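CELL division inhibitor (Pyrococcus furiosus, PDB 1G3Q) probably binds and hydrolyses ATP as a MinD-type P-loop ATPase of the cell division apparatus, and is seen here with ADP and magnesium. Local coordinates at residues Phe168-Tyr173 against Ile180-Ala185; Pro143-Leu148 against Glu186-Val191; Leu193-Pro198 against Val227-Glu232; Thr17-Asn22 against Glu136-Thr141. All blocks are in the same frame, centred on the assembly; numbering follows the deposited sequence.

Overall arrangement
All four contacts belong to one alpha-beta-alpha layered domain. Interaction 4 is fully buried near the centre of the chain, where helix 16-29 meets strand 136-141 through branched aliphatic side chains; the same helix segment binds magnesium and phosphates at T17 and T18. Interactions 1 and 2, both partly buried, lie further out and touch each other: both use helix 182-189, set against strand 164-173 in the first and helix 145-160 in the second. Interaction 3 packs helix 221-235 on strand 193-198, an outermost strand next to 164-173. The packing is mainly apolar and has no hydrogen bond between segments; polar chemistry is concentrated on ADP, its base at interactions 1 and 3, its phosphates at interaction 4.

Interaction 1. Residues Phe168-Tyr173 against Ile180-Ala185; sequences FVLNRY and IPPEAA. With ADP (adenosine-5'-diphosphate), chain C.
I180 meets Y173 and L170 through its carbonyl: the oxygen lies 3.6 Å from CE1 of Y173 and finds no hydrogen-bond partner although the contact buries it. P181, the N-cap of helix 182-189, sets its CA 3.7 Å from the OH of Y173, while its own carbonyl receives the amide of A185. P182 crosses the tyrosine at about a right angle, and its CD makes an off-centre CH-pi contact 4.1 Å from the ring centroid. Its CB meets CD2 of L170 at 4.0 Å, a methyl sent there with CG anti to the backbone N (chi1 -177°). One turn on, the A185 methyl rests against both L170 methyls and lies 4.3 Å from CZ of F168.

The N171 amide reads the adenine edge, OD1 accepting from N6 (2.8 Å) and ND2 donating to N7 (2.9 Å). The R172 guanidinium lays one face over the nucleotide near C4 and O4', its NE salt-bridged to E199. With a serine in place of R172, E199 would probably lose its charged mate and the nucleotide this flat cover. The connection is thus mostly apolar toward the helix, the buried I180 carbonyl excepted; N171 hydrogen-bonds the base, while R172 lies over the nucleotide without doing so.

Interaction 2. Residues Pro143-Leu148 against Glu186-Val191; sequences PEISCL and EDVMEV
L148 has more surface buried here than any other residue, meeting both V188 and M189 where the start of helix 145-160 passes the end of helix 182-189. Its CD2 touches the M189 sulfur at 3.7 Å, the two side chains crossing at about a right angle. The same sulfur sits 3.4 Å from the carbonyl oxygen of L148, a packing contact against the backbone. M189 reaches this place by folding back: its chain bends at both chi2 (-55°) and chi3 (-71°), which brings SD, and CE behind it, against L148 instead of letting the chain run out straight.

V188 works one step nearer the surface. Its CG1, anti to the backbone N (chi1 174°), is shared by CB of L148 at 4.2 Å and CD1 of I145 at 4.0 Å, the isoleucine lying across it on the solvent side.

M189 also touches F168 and L139 of the sheet below and T151, about one turn further along the helix of L148. Cutting M189 back to alanine is likely to leave L148, F168 and L139 without the sulfur and methyl between them. With no hydrogen bond between them, these segments meet by mainly apolar packing, which fits a burial-driven joint.

Interaction 3. Residues Leu193-Pro198 against Val227-Glu232; sequences LLAVIP and VKLAEE. With ADP (adenosine-5'-diphosphate), chain C.
L229 of helix 221-235 is the main apolar side chain of this contact, one of its methyls wedged against two successive residues of strand 193-198. With CG anti to the backbone N (chi1 175°), the leucine chain extends toward the strand and brings CD1 to 3.6 Å from CB of A195 and 4.0 Å from CB of L194. A195 points its methyl toward the helix, and it meets CB of L229 as well, at 3.9 Å. Neighbours in a regular strand would send their side chains to opposite faces; here L194 departs from extended geometry (psi -25°), as in a beta bulge, so that both CB atoms can bear on the same methyl.

One turn along the helix, E232 points at the strand but touches it with its aliphatic part: CG lies 3.7 Å from the carbonyl oxygen of L194. Its carboxylate has a long, weak ion pair with K235. The helix and strand segments run nearly antiparallel (171°), their axes 7.8 Å apart. Toward the other end of the strand, I197 packs on A225 and F226 of the same helix, and its CG2 approaches N6 of ADP. The carbonyl of P198 then accepts a nearly straight hydrogen bond from that amino group, at 2.9 Å.

This is the layering of an alpha-beta-alpha P-loop ATPase: a C-terminal helix lies over an outermost strand of the sheet, and the end of that strand forms part of the adenine pocket.

Interaction 4. Residues Thr17-Asn22 against Glu136-Thr141; sequences TTVTAN and EALLVT. With MG (magnesium ion), chain B; ADP (adenosine-5'-diphosphate), chain C.
V19 bridges to L138 and V140, joining helix 16-29, whose first turn completes the P-loop (Walker A motif), to strand 136-141 of the central sheet. The helix begins at the nucleotide. T17 grips the ligand site twice: its amide donates to O3B of the ADP beta-phosphate at 2.8 Å, and its OG1 binds the magnesium ion at 2.2 Å. O3B and four waters complete the six ligands of the metal; two of these waters also donate to ADP, one to O1A and one to O1B. T17 OG1 is also hydrogen-bonded to OD2 of D118.

T18 turns to the alpha-phosphate, where O2A receives both its amide, at 2.9 Å, and its hydroxyl OG1, at 2.8 Å. The two donors together fix that oxygen against the first turn of the helix.

V19 faces the sheet, and its two methyls divide the work. CG1, anti to the backbone N (chi1 171°), comes to 4.1 Å from CD2 of L138, the two side chains crossing at a slant, whereas CG2 meets CG2 of V140 tip to tip at 4.2 Å. This small apolar seam seats the phosphate-binding end of the helix on the sheet.

T20 packs on I7 of the adjoining strand 3-8 and returns its OG1 to the carbonyl of K16. The amide of A21 donates to the carbonyl oxygen of T17, with N and O 2.9 Å apart.

Interaction 1. Residues Phe168-Tyr173 against Ile180-Ala185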
# COMPACT_ATOMS: atom_id res chain seq x y z
N PHE A 168 -7.27 10.53 0.24
CA PHE A 168 -7.78 9.17 0.13
C PHE A 168 -8.09 8.72 -1.29
O PHE A 168 -8.22 9.54 -2.21
CB PHE A 168 -9.02 9.01 1.01
CG PHE A 168 -10.29 9.59 0.43
CD1 PHE A 168 -11.25 8.76 -0.13
CD2 PHE A 168 -10.52 10.96 0.45
CE1 PHE A 168 -12.44 9.28 -0.65
CE2 PHE A 168 -11.70 11.50 -0.06
CZ PHE A 168 -12.66 10.65 -0.62
N VAL A 169 -8.18 7.41 -1.45
CA VAL A 169 -8.50 6.79 -2.73
C VAL A 169 -9.84 6.09 -2.56
O VAL A 169 -10.03 5.33 -1.61
CB VAL A 169 -7.44 5.74 -3.12
CG1 VAL A 169 -7.86 5.02 -4.40
CG2 VAL A 169 -6.08 6.40 -3.31
N LEU A 170 -10.76 6.35 -3.47
CA LEU A 170 -12.07 5.72 -3.43
C LEU A 170 -11.97 4.53 -4.38
O LEU A 170 -12.13 4.68 -5.59
CB LEU A 170 -13.16 6.68 -3.89
CG LEU A 170 -14.61 6.17 -3.82
CD1 LEU A 170 -14.97 5.85 -2.38
CD2 LEU A 170 -15.55 7.22 -4.39
N ASN A 171 -11.70 3.36 -3.82
CA ASN A 171 -11.55 2.16 -4.63
C ASN A 171 -12.82 1.33 -4.79
O ASN A 171 -13.75 1.42 -3.98
CB ASN A 171 -10.42 1.30 -4.04
CG ASN A 171 -10.08 0.11 -4.92
OD1 ASN A 171 -10.03 0.22 -6.14
ND2 ASN A 171 -9.84 -1.04 -4.29
N ARG A 172 -12.84 0.54 -5.86
CA ARG A 172 -13.96 -0.33 -6.17
C ARG A 172 -15.27 0.43 -6.40
O ARG A 172 -16.35 -0.04 -6.03
CB ARG A 172 -14.13 -1.37 -5.06
CG ARG A 172 -12.78 -1.91 -4.59
CD ARG A 172 -12.90 -3.27 -3.92
NE ARG A 172 -13.36 -4.29 -4.86
CZ ARG A 172 -13.39 -5.59 -4.57
NH1 ARG A 172 -12.98 -6.02 -3.39
NH2 ARG A 172 -13.84 -6.46 -5.47
N TYR A 173 -15.17 1.60 -7.01
CA TYR A 173 -16.35 2.41 -7.27
C TYR A 173 -17.09 1.88 -8.49
O TYR A 173 -16.49 1.63 -9.54
CB TYR A 173 -15.96 3.87 -7.51
CG TYR A 173 -17.16 4.76 -7.74
CD1 TYR A 173 -18.08 5.01 -6.72
CD2 TYR A 173 -17.41 5.32 -9.00
CE1 TYR A 173 -19.21 5.80 -6.94
CE2 TYR A 173 -18.54 6.11 -9.23
CZ TYR A 173 -19.43 6.34 -8.20
OH TYR A 173 -20.55 7.12 -8.42
N ILE A 180 -21.45 5.23 -2.62
CA ILE A 180 -21.49 6.66 -2.35
C ILE A 180 -20.64 7.34 -3.41
O ILE A 180 -19.47 7.02 -3.58
CB ILE A 180 -20.90 6.96 -0.95
CG1 ILE A 180 -21.71 6.23 0.12
CG2 ILE A 180 -20.89 8.46 -0.71
CD1 ILE A 180 -21.16 6.38 1.52
N PRO A 181 -21.23 8.29 -4.17
CA PRO A 181 -20.47 8.99 -5.21
C PRO A 181 -19.26 9.73 -4.64
O PRO A 181 -19.28 10.17 -3.49
CB PRO A 181 -21.51 9.92 -5.83
CG PRO A 181 -22.46 10.18 -4.69
CD PRO A 181 -22.61 8.81 -4.08
N PRO A 182 -18.20 9.88 -5.44
CA PRO A 182 -16.96 10.56 -5.04
C PRO A 182 -17.11 11.91 -4.35
O PRO A 182 -16.51 12.14 -3.30
CB PRO A 182 -16.17 10.65 -6.35
CG PRO A 182 -17.23 10.61 -7.41
CD PRO A 182 -18.15 9.55 -6.88
N GLU A 183 -17.91 12.81 -4.93
CA GLU A 183 -18.09 14.13 -4.34
C GLU A 183 -18.61 14.00 -2.91
O GLU A 183 -18.16 14.70 -2.01
CB GLU A 183 -19.05 14.96 -5.18
CG GLU A 183 -19.04 16.45 -4.86
CD GLU A 183 -19.91 17.27 -5.80
OE1 GLU A 183 -19.68 17.22 -7.02
OE2 GLU A 183 -20.83 17.96 -5.31
N ALA A 184 -19.56 13.09 -2.70
CA ALA A 184 -20.14 12.86 -1.38
C ALA A 184 -19.16 12.13 -0.47
O ALA A 184 -19.10 12.39 0.73
CB ALA A 184 -21.42 12.05 -1.51
N ALA A 185 -18.38 11.22 -1.05
CA ALA A 185 -17.40 10.47 -0.28
C ALA A 185 -16.34 11.42 0.27
O ALA A 185 -15.91 11.29 1.42
CB ALA A 185 -16.75 9.40 -1.15
PB ADP C . -6.60 -5.56 0.98
O1B ADP C . -7.00 -6.59 1.91
O2B ADP C . -7.17 -4.27 1.38
O3B ADP C . -4.97 -5.41 0.71
PA ADP C . -6.62 -6.31 -1.75
O1A ADP C . -5.97 -7.57 -1.73
O2A ADP C . -5.82 -5.25 -2.30
O3A ADP C . -7.20 -5.89 -0.41
O5' ADP C . -7.83 -6.49 -2.63
C5' ADP C . -8.89 -7.49 -2.39
C4' ADP C . -9.33 -8.15 -3.65
O4' ADP C . -10.16 -7.26 -4.45
C3' ADP C . -8.23 -8.56 -4.57
O3' ADP C . -8.46 -9.88 -5.06
C2' ADP C . -8.24 -7.59 -5.72
O2' ADP C . -7.83 -8.11 -6.98
C1' ADP C . -9.62 -7.10 -5.79
N9 ADP C . -9.74 -5.64 -6.08
C8 ADP C . -9.23 -4.50 -5.44
N7 ADP C . -9.54 -3.36 -5.98
C5 ADP C . -10.31 -3.73 -7.06
C6 ADP C . -10.97 -2.97 -8.07
N6 ADP C . -10.88 -1.64 -8.07
N1 ADP C . -11.69 -3.66 -9.05
C2 ADP C . -11.76 -5.02 -9.04
N3 ADP C . -11.17 -5.82 -8.11
C4 ADP C . -10.45 -5.12 -7.15

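Interaction 2. Residues Pro143-Leu148 against Glu186-Val191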
# COMPACT_ATOMS: atom_id res chain seq x y z
N PRO A 143 -16.73 2.63 -1.28
CA PRO A 143 -17.90 3.52 -1.20
C PRO A 143 -18.95 3.20 -0.13
O PRO A 143 -20.11 3.56 -0.28
CB PRO A 143 -18.50 3.42 -2.61
CG PRO A 143 -17.32 3.05 -3.47
CD PRO A 143 -16.63 2.02 -2.61
N GLU A 144 -18.54 2.53 0.95
CA GLU A 144 -19.46 2.20 2.04
C GLU A 144 -19.28 3.19 3.18
O GLU A 144 -18.15 3.44 3.61
CB GLU A 144 -19.20 0.79 2.57
CG GLU A 144 -19.56 -0.34 1.61
CD GLU A 144 -19.26 -1.70 2.21
OE1 GLU A 144 -18.08 -1.97 2.52
OE2 GLU A 144 -20.21 -2.51 2.37
N ILE A 145 -20.38 3.75 3.68
CA ILE A 145 -20.29 4.72 4.76
C ILE A 145 -19.49 4.19 5.95
O ILE A 145 -18.66 4.90 6.51
CB ILE A 145 -21.70 5.17 5.24
CG1 ILE A 145 -21.56 6.30 6.27
CG2 ILE A 145 -22.45 4.00 5.86
CD1 ILE A 145 -20.81 7.52 5.75
N SER A 146 -19.74 2.94 6.33
CA SER A 146 -19.03 2.34 7.46
C SER A 146 -17.53 2.25 7.16
O SER A 146 -16.70 2.46 8.05
CB SER A 146 -19.59 0.95 7.76
OG SER A 146 -19.55 0.12 6.61
N CYS A 147 -17.19 1.94 5.92
CA CYS A 147 -15.79 1.84 5.54
C CYS A 147 -15.18 3.23 5.52
O CYS A 147 -14.03 3.42 5.92
CB CYS A 147 -15.67 1.19 4.16
SG CYS A 147 -13.96 0.86 3.66
N LEU A 148 -15.95 4.21 5.07
CA LEU A 148 -15.48 5.59 5.03
C LEU A 148 -15.21 6.12 6.43
O LEU A 148 -14.12 6.63 6.71
CB LEU A 148 -16.51 6.49 4.33
CG LEU A 148 -16.76 6.25 2.84
CD1 LEU A 148 -17.94 7.10 2.38
CD2 LEU A 148 -15.51 6.59 2.04
N GLU A 186 -15.92 12.37 -0.55
CA GLU A 186 -14.91 13.34 -0.13
C GLU A 186 -15.49 14.21 0.98
O GLU A 186 -14.80 14.53 1.95
CB GLU A 186 -14.48 14.22 -1.31
CG GLU A 186 -13.42 15.25 -0.95
CD GLU A 186 -12.92 16.01 -2.17
OE1 GLU A 186 -13.74 16.64 -2.86
OE2 GLU A 186 -11.70 15.97 -2.43
N ASP A 187 -16.75 14.58 0.83
CA ASP A 187 -17.43 15.41 1.82
C ASP A 187 -17.43 14.69 3.17
O ASP A 187 -17.36 15.32 4.22
CB ASP A 187 -18.87 15.69 1.36
CG ASP A 187 -19.64 16.57 2.35
OD1 ASP A 187 -19.11 17.62 2.76
OD2 ASP A 187 -20.79 16.20 2.69
N VAL A 188 -17.49 13.36 3.12
CA VAL A 188 -17.49 12.55 4.34
C VAL A 188 -16.10 12.37 4.93
O VAL A 188 -15.89 12.59 6.12
CB VAL A 188 -18.08 11.15 4.07
CG1 VAL A 188 -17.93 10.27 5.30
CG2 VAL A 188 -19.54 11.26 3.67
N MET A 189 -15.15 11.98 4.08
CA MET A 189 -13.77 11.74 4.50
C MET A 189 -13.07 12.93 5.16
O MET A 189 -12.27 12.74 6.07
CB MET A 189 -12.94 11.26 3.31
CG MET A 189 -13.32 9.88 2.82
SD MET A 189 -13.23 8.67 4.16
CE MET A 189 -11.46 8.54 4.38
N GLU A 190 -13.37 14.13 4.69
CA GLU A 190 -12.76 15.34 5.23
C GLU A 190 -11.32 15.53 4.76
O GLU A 190 -10.60 16.40 5.26
CB GLU A 190 -12.82 15.35 6.76
CG GLU A 190 -14.23 15.43 7.33
CD GLU A 190 -14.24 15.72 8.82
OE1 GLU A 190 -13.71 14.90 9.59
OE2 GLU A 190 -14.78 16.78 9.20
N VAL A 191 -10.89 14.70 3.82
CA VAL A 191 -9.55 14.79 3.26
C VAL A 191 -9.68 14.76 1.74
O VAL A 191 -10.65 14.22 1.21
CB VAL A 191 -8.64 13.63 3.73
CG1 VAL A 191 -8.37 13.77 5.22
CG2 VAL A 191 -9.29 12.30 3.41

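Interaction 3. Residues Leu193-Pro198 against Val227-Glu232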
# COMPACT_ATOMS: atom_id res chain seq x y z
N LEU A 193 -9.79 13.98 -2.11
CA LEU A 193 -10.01 12.77 -2.89
C LEU A 193 -8.91 12.79 -3.95
O LEU A 193 -8.94 13.62 -4.86
CB LEU A 193 -11.38 12.81 -3.56
CG LEU A 193 -11.68 11.70 -4.58
CD1 LEU A 193 -11.55 10.33 -3.91
CD2 LEU A 193 -13.07 11.88 -5.14
N LEU A 194 -7.93 11.90 -3.82
CA LEU A 194 -6.82 11.86 -4.77
C LEU A 194 -7.08 11.04 -6.02
O LEU A 194 -6.47 11.27 -7.06
CB LEU A 194 -5.57 11.35 -4.06
CG LEU A 194 -5.15 12.15 -2.83
CD1 LEU A 194 -3.84 11.61 -2.30
CD2 LEU A 194 -5.01 13.62 -3.19
N ALA A 195 -7.99 10.07 -5.92
CA ALA A 195 -8.30 9.25 -7.08
C ALA A 195 -9.46 8.30 -6.85
O ALA A 195 -9.69 7.84 -5.73
CB ALA A 195 -7.06 8.44 -7.48
N VAL A 196 -10.19 8.04 -7.92
CA VAL A 196 -11.30 7.12 -7.88
C VAL A 196 -10.85 5.94 -8.73
O VAL A 196 -10.59 6.09 -9.92
CB VAL A 196 -12.58 7.73 -8.51
CG1 VAL A 196 -13.71 6.71 -8.48
CG2 VAL A 196 -12.99 8.98 -7.76
N ILE A 197 -10.73 4.78 -8.10
CA ILE A 197 -10.33 3.57 -8.82
C ILE A 197 -11.62 2.79 -9.01
O ILE A 197 -12.23 2.32 -8.05
CB ILE A 197 -9.33 2.71 -8.00
CG1 ILE A 197 -8.14 3.56 -7.56
CG2 ILE A 197 -8.85 1.53 -8.85
CD1 ILE A 197 -7.31 4.14 -8.70
N PRO A 198 -12.05 2.63 -10.27
CA PRO A 198 -13.29 1.90 -10.52
C PRO A 198 -13.19 0.40 -10.28
O PRO A 198 -12.10 -0.17 -10.29
CB PRO A 198 -13.57 2.22 -11.98
CG PRO A 198 -12.19 2.27 -12.57
CD PRO A 198 -11.43 3.08 -11.53
N VAL A 227 -2.51 5.38 -13.00
CA VAL A 227 -1.48 6.23 -13.59
C VAL A 227 -1.74 7.67 -13.12
O VAL A 227 -0.80 8.38 -12.77
CB VAL A 227 -1.51 6.18 -15.14
CG1 VAL A 227 -0.56 7.23 -15.71
CG2 VAL A 227 -1.10 4.79 -15.62
N LYS A 228 -3.01 8.07 -13.11
CA LYS A 228 -3.38 9.41 -12.66
C LYS A 228 -3.08 9.57 -11.17
O LYS A 228 -2.61 10.62 -10.74
CB LYS A 228 -4.87 9.68 -12.92
CG LYS A 228 -5.21 9.81 -14.40
CD LYS A 228 -6.65 10.26 -14.60
CE LYS A 228 -6.98 10.40 -16.08
NZ LYS A 228 -8.35 10.95 -16.31
N LEU A 229 -3.33 8.52 -10.39
CA LEU A 229 -3.04 8.57 -8.97
C LEU A 229 -1.55 8.82 -8.75
O LEU A 229 -1.16 9.63 -7.91
CB LEU A 229 -3.44 7.26 -8.27
CG LEU A 229 -3.04 7.22 -6.79
CD1 LEU A 229 -3.82 8.28 -6.02
CD2 LEU A 229 -3.31 5.84 -6.20
N ALA A 230 -0.72 8.11 -9.51
CA ALA A 230 0.73 8.25 -9.40
C ALA A 230 1.13 9.69 -9.69
O ALA A 230 2.00 10.25 -9.03
CB ALA A 230 1.43 7.31 -10.38
N GLU A 231 0.47 10.29 -10.69
CA GLU A 231 0.75 11.67 -11.06
C GLU A 231 0.42 12.57 -9.87
O GLU A 231 1.21 13.44 -9.49
CB GLU A 231 -0.11 12.07 -12.26
CG GLU A 231 0.33 13.36 -12.94
CD GLU A 231 -0.65 13.83 -14.00
OE1 GLU A 231 -1.19 12.97 -14.73
OE2 GLU A 231 -0.87 15.05 -14.11
N GLU A 232 -0.76 12.36 -9.27
CA GLU A 232 -1.19 13.15 -8.12
C GLU A 232 -0.25 13.02 -6.93
O GLU A 232 0.09 14.01 -6.29
CB GLU A 232 -2.60 12.75 -7.69
CG GLU A 232 -3.70 13.19 -8.64
CD GLU A 232 -3.71 14.69 -8.87
OE1 GLU A 232 -3.57 15.45 -7.88
OE2 GLU A 232 -3.87 15.12 -10.03
PB ADP C . -6.60 -5.56 0.98
O1B ADP C . -7.00 -6.59 1.91
O2B ADP C . -7.17 -4.27 1.38
O3B ADP C . -4.97 -5.41 0.71
PA ADP C . -6.62 -6.31 -1.75
O1A ADP C . -5.97 -7.57 -1.73
O2A ADP C . -5.82 -5.25 -2.30
O3A ADP C . -7.20 -5.89 -0.41
O5' ADP C . -7.83 -6.49 -2.63
C5' ADP C . -8.89 -7.49 -2.39
C4' ADP C . -9.33 -8.15 -3.65
O4' ADP C . -10.16 -7.26 -4.45
C3' ADP C . -8.23 -8.56 -4.57
O3' ADP C . -8.46 -9.88 -5.06
C2' ADP C . -8.24 -7.59 -5.72
O2' ADP C . -7.83 -8.11 -6.98
C1' ADP C . -9.62 -7.10 -5.79
N9 ADP C . -9.74 -5.64 -6.08
C8 ADP C . -9.23 -4.50 -5.44
N7 ADP C . -9.54 -3.36 -5.98
C5 ADP C . -10.31 -3.73 -7.06
C6 ADP C . -10.97 -2.97 -8.07
N6 ADP C . -10.88 -1.64 -8.07
N1 ADP C . -11.69 -3.66 -9.05
C2 ADP C . -11.76 -5.02 -9.04
N3 ADP C . -11.17 -5.82 -8.11
C4 ADP C . -10.45 -5.12 -7.15

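Interaction 4. Residues Thr17-Asn22 against Glu136-Thr141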
# COMPACT_ATOMS: atom_id res chain seq x y z
N THR A 17 -3.28 -3.73 -0.74
CA THR A 17 -2.22 -4.39 -1.49
C THR A 17 -2.28 -4.02 -2.96
O THR A 17 -1.25 -3.78 -3.59
CB THR A 17 -2.29 -5.91 -1.31
OG1 THR A 17 -2.06 -6.22 0.06
CG2 THR A 17 -1.22 -6.61 -2.15
N THR A 18 -3.50 -3.95 -3.50
CA THR A 18 -3.71 -3.59 -4.90
C THR A 18 -3.21 -2.17 -5.19
O THR A 18 -2.55 -1.93 -6.21
CB THR A 18 -5.20 -3.68 -5.27
OG1 THR A 18 -5.66 -5.03 -5.10
CG2 THR A 18 -5.42 -3.26 -6.72
N VAL A 19 -3.52 -1.24 -4.30
CA VAL A 19 -3.07 0.14 -4.49
C VAL A 19 -1.55 0.19 -4.34
O VAL A 19 -0.87 0.83 -5.14
CB VAL A 19 -3.73 1.09 -3.46
CG1 VAL A 19 -3.08 2.47 -3.51
CG2 VAL A 19 -5.21 1.21 -3.77
N THR A 20 -1.01 -0.49 -3.33
CA THR A 20 0.44 -0.49 -3.12
C THR A 20 1.16 -0.99 -4.37
O THR A 20 2.08 -0.34 -4.86
CB THR A 20 0.84 -1.41 -1.94
OG1 THR A 20 0.20 -0.97 -0.74
CG2 THR A 20 2.36 -1.37 -1.75
N ALA A 21 0.75 -2.15 -4.87
CA ALA A 21 1.36 -2.75 -6.05
C ALA A 21 1.22 -1.90 -7.32
O ALA A 21 2.22 -1.66 -8.00
CB ALA A 21 0.77 -4.14 -6.29
N ASN A 22 0.01 -1.46 -7.64
CA ASN A 22 -0.18 -0.65 -8.84
C ASN A 22 0.49 0.71 -8.77
O ASN A 22 1.09 1.16 -9.75
CB ASN A 22 -1.68 -0.48 -9.14
CG ASN A 22 -2.29 -1.72 -9.77
OD1 ASN A 22 -2.75 -2.63 -9.07
ND2 ASN A 22 -2.29 -1.77 -11.09
N GLU A 136 3.91 9.73 5.67
CA GLU A 136 2.70 10.17 4.99
C GLU A 136 1.73 9.00 4.96
O GLU A 136 2.13 7.84 5.06
CB GLU A 136 3.03 10.57 3.55
CG GLU A 136 4.07 11.66 3.40
CD GLU A 136 4.55 11.80 1.97
OE1 GLU A 136 3.70 11.77 1.06
OE2 GLU A 136 5.77 11.94 1.77
N ALA A 137 0.44 9.31 4.79
CA ALA A 137 -0.57 8.27 4.74
C ALA A 137 -1.55 8.47 3.59
O ALA A 137 -2.04 9.58 3.35
CB ALA A 137 -1.34 8.22 6.07
N LEU A 138 -1.81 7.39 2.87
CA LEU A 138 -2.75 7.42 1.76
C LEU A 138 -3.89 6.52 2.20
O LEU A 138 -3.74 5.30 2.29
CB LEU A 138 -2.12 6.87 0.48
CG LEU A 138 -3.04 6.80 -0.74
CD1 LEU A 138 -3.51 8.21 -1.11
CD2 LEU A 138 -2.32 6.16 -1.92
N LEU A 139 -5.04 7.12 2.49
CA LEU A 139 -6.19 6.36 2.95
C LEU A 139 -6.86 5.62 1.80
O LEU A 139 -7.09 6.19 0.73
CB LEU A 139 -7.21 7.29 3.62
CG LEU A 139 -6.68 8.32 4.62
CD1 LEU A 139 -7.86 9.05 5.26
CD2 LEU A 139 -5.84 7.64 5.69
N VAL A 140 -7.15 4.34 2.01
CA VAL A 140 -7.82 3.53 1.00
C VAL A 140 -9.16 3.11 1.57
O VAL A 140 -9.23 2.55 2.67
CB VAL A 140 -7.00 2.27 0.65
CG1 VAL A 140 -7.76 1.44 -0.36
CG2 VAL A 140 -5.64 2.68 0.09
N THR A 141 -10.23 3.37 0.83
CA THR A 141 -11.57 3.03 1.29
C THR A 141 -12.49 2.65 0.14
O THR A 141 -12.19 2.91 -1.02
CB THR A 141 -12.21 4.22 2.03
OG1 THR A 141 -13.49 3.84 2.54
CG2 THR A 141 -12.37 5.40 1.08
MG MG B . -3.55 -6.82 1.50
PB ADP C . -6.60 -5.56 0.98
O1B ADP C . -7.00 -6.59 1.91
O2B ADP C . -7.17 -4.27 1.38
O3B ADP C . -4.97 -5.41 0.71
PA ADP C . -6.62 -6.31 -1.75
O1A ADP C . -5.97 -7.57 -1.73
O2A ADP C . -5.82 -5.25 -2.30
O3A ADP C . -7.20 -5.89 -0.41
O5' ADP C . -7.83 -6.49 -2.63
C5' ADP C . -8.89 -7.49 -2.39
C4' ADP C . -9.33 -8.15 -3.65
O4' ADP C . -10.16 -7.26 -4.45
C3' ADP C . -8.23 -8.56 -4.57
O3' ADP C . -8.46 -9.88 -5.06
C2' ADP C . -8.24 -7.59 -5.72
O2' ADP C . -7.83 -8.11 -6.98
C1' ADP C . -9.62 -7.10 -5.79
N9 ADP C . -9.74 -5.64 -6.08
C8 ADP C . -9.23 -4.50 -5.44
N7 ADP C . -9.54 -3.36 -5.98
C5 ADP C . -10.31 -3.73 -7.06
C6 ADP C . -10.97 -2.97 -8.07
N6 ADP C . -10.88 -1.64 -8.07
N1 ADP C . -11.69 -3.66 -9.05
C2 ADP C . -11.76 -5.02 -9.04
N3 ADP C . -11.17 -5.82 -8.11
C4 ADP C . -10.45 -5.12 -7.15
O HOH W 1 -4.26 -8.65 0.12
O HOH W 2 -2.72 -5.17 3.07
O HOH W 3 -4.97 -7.75 3.32
O HOH W 4 -1.96 -8.33 2.39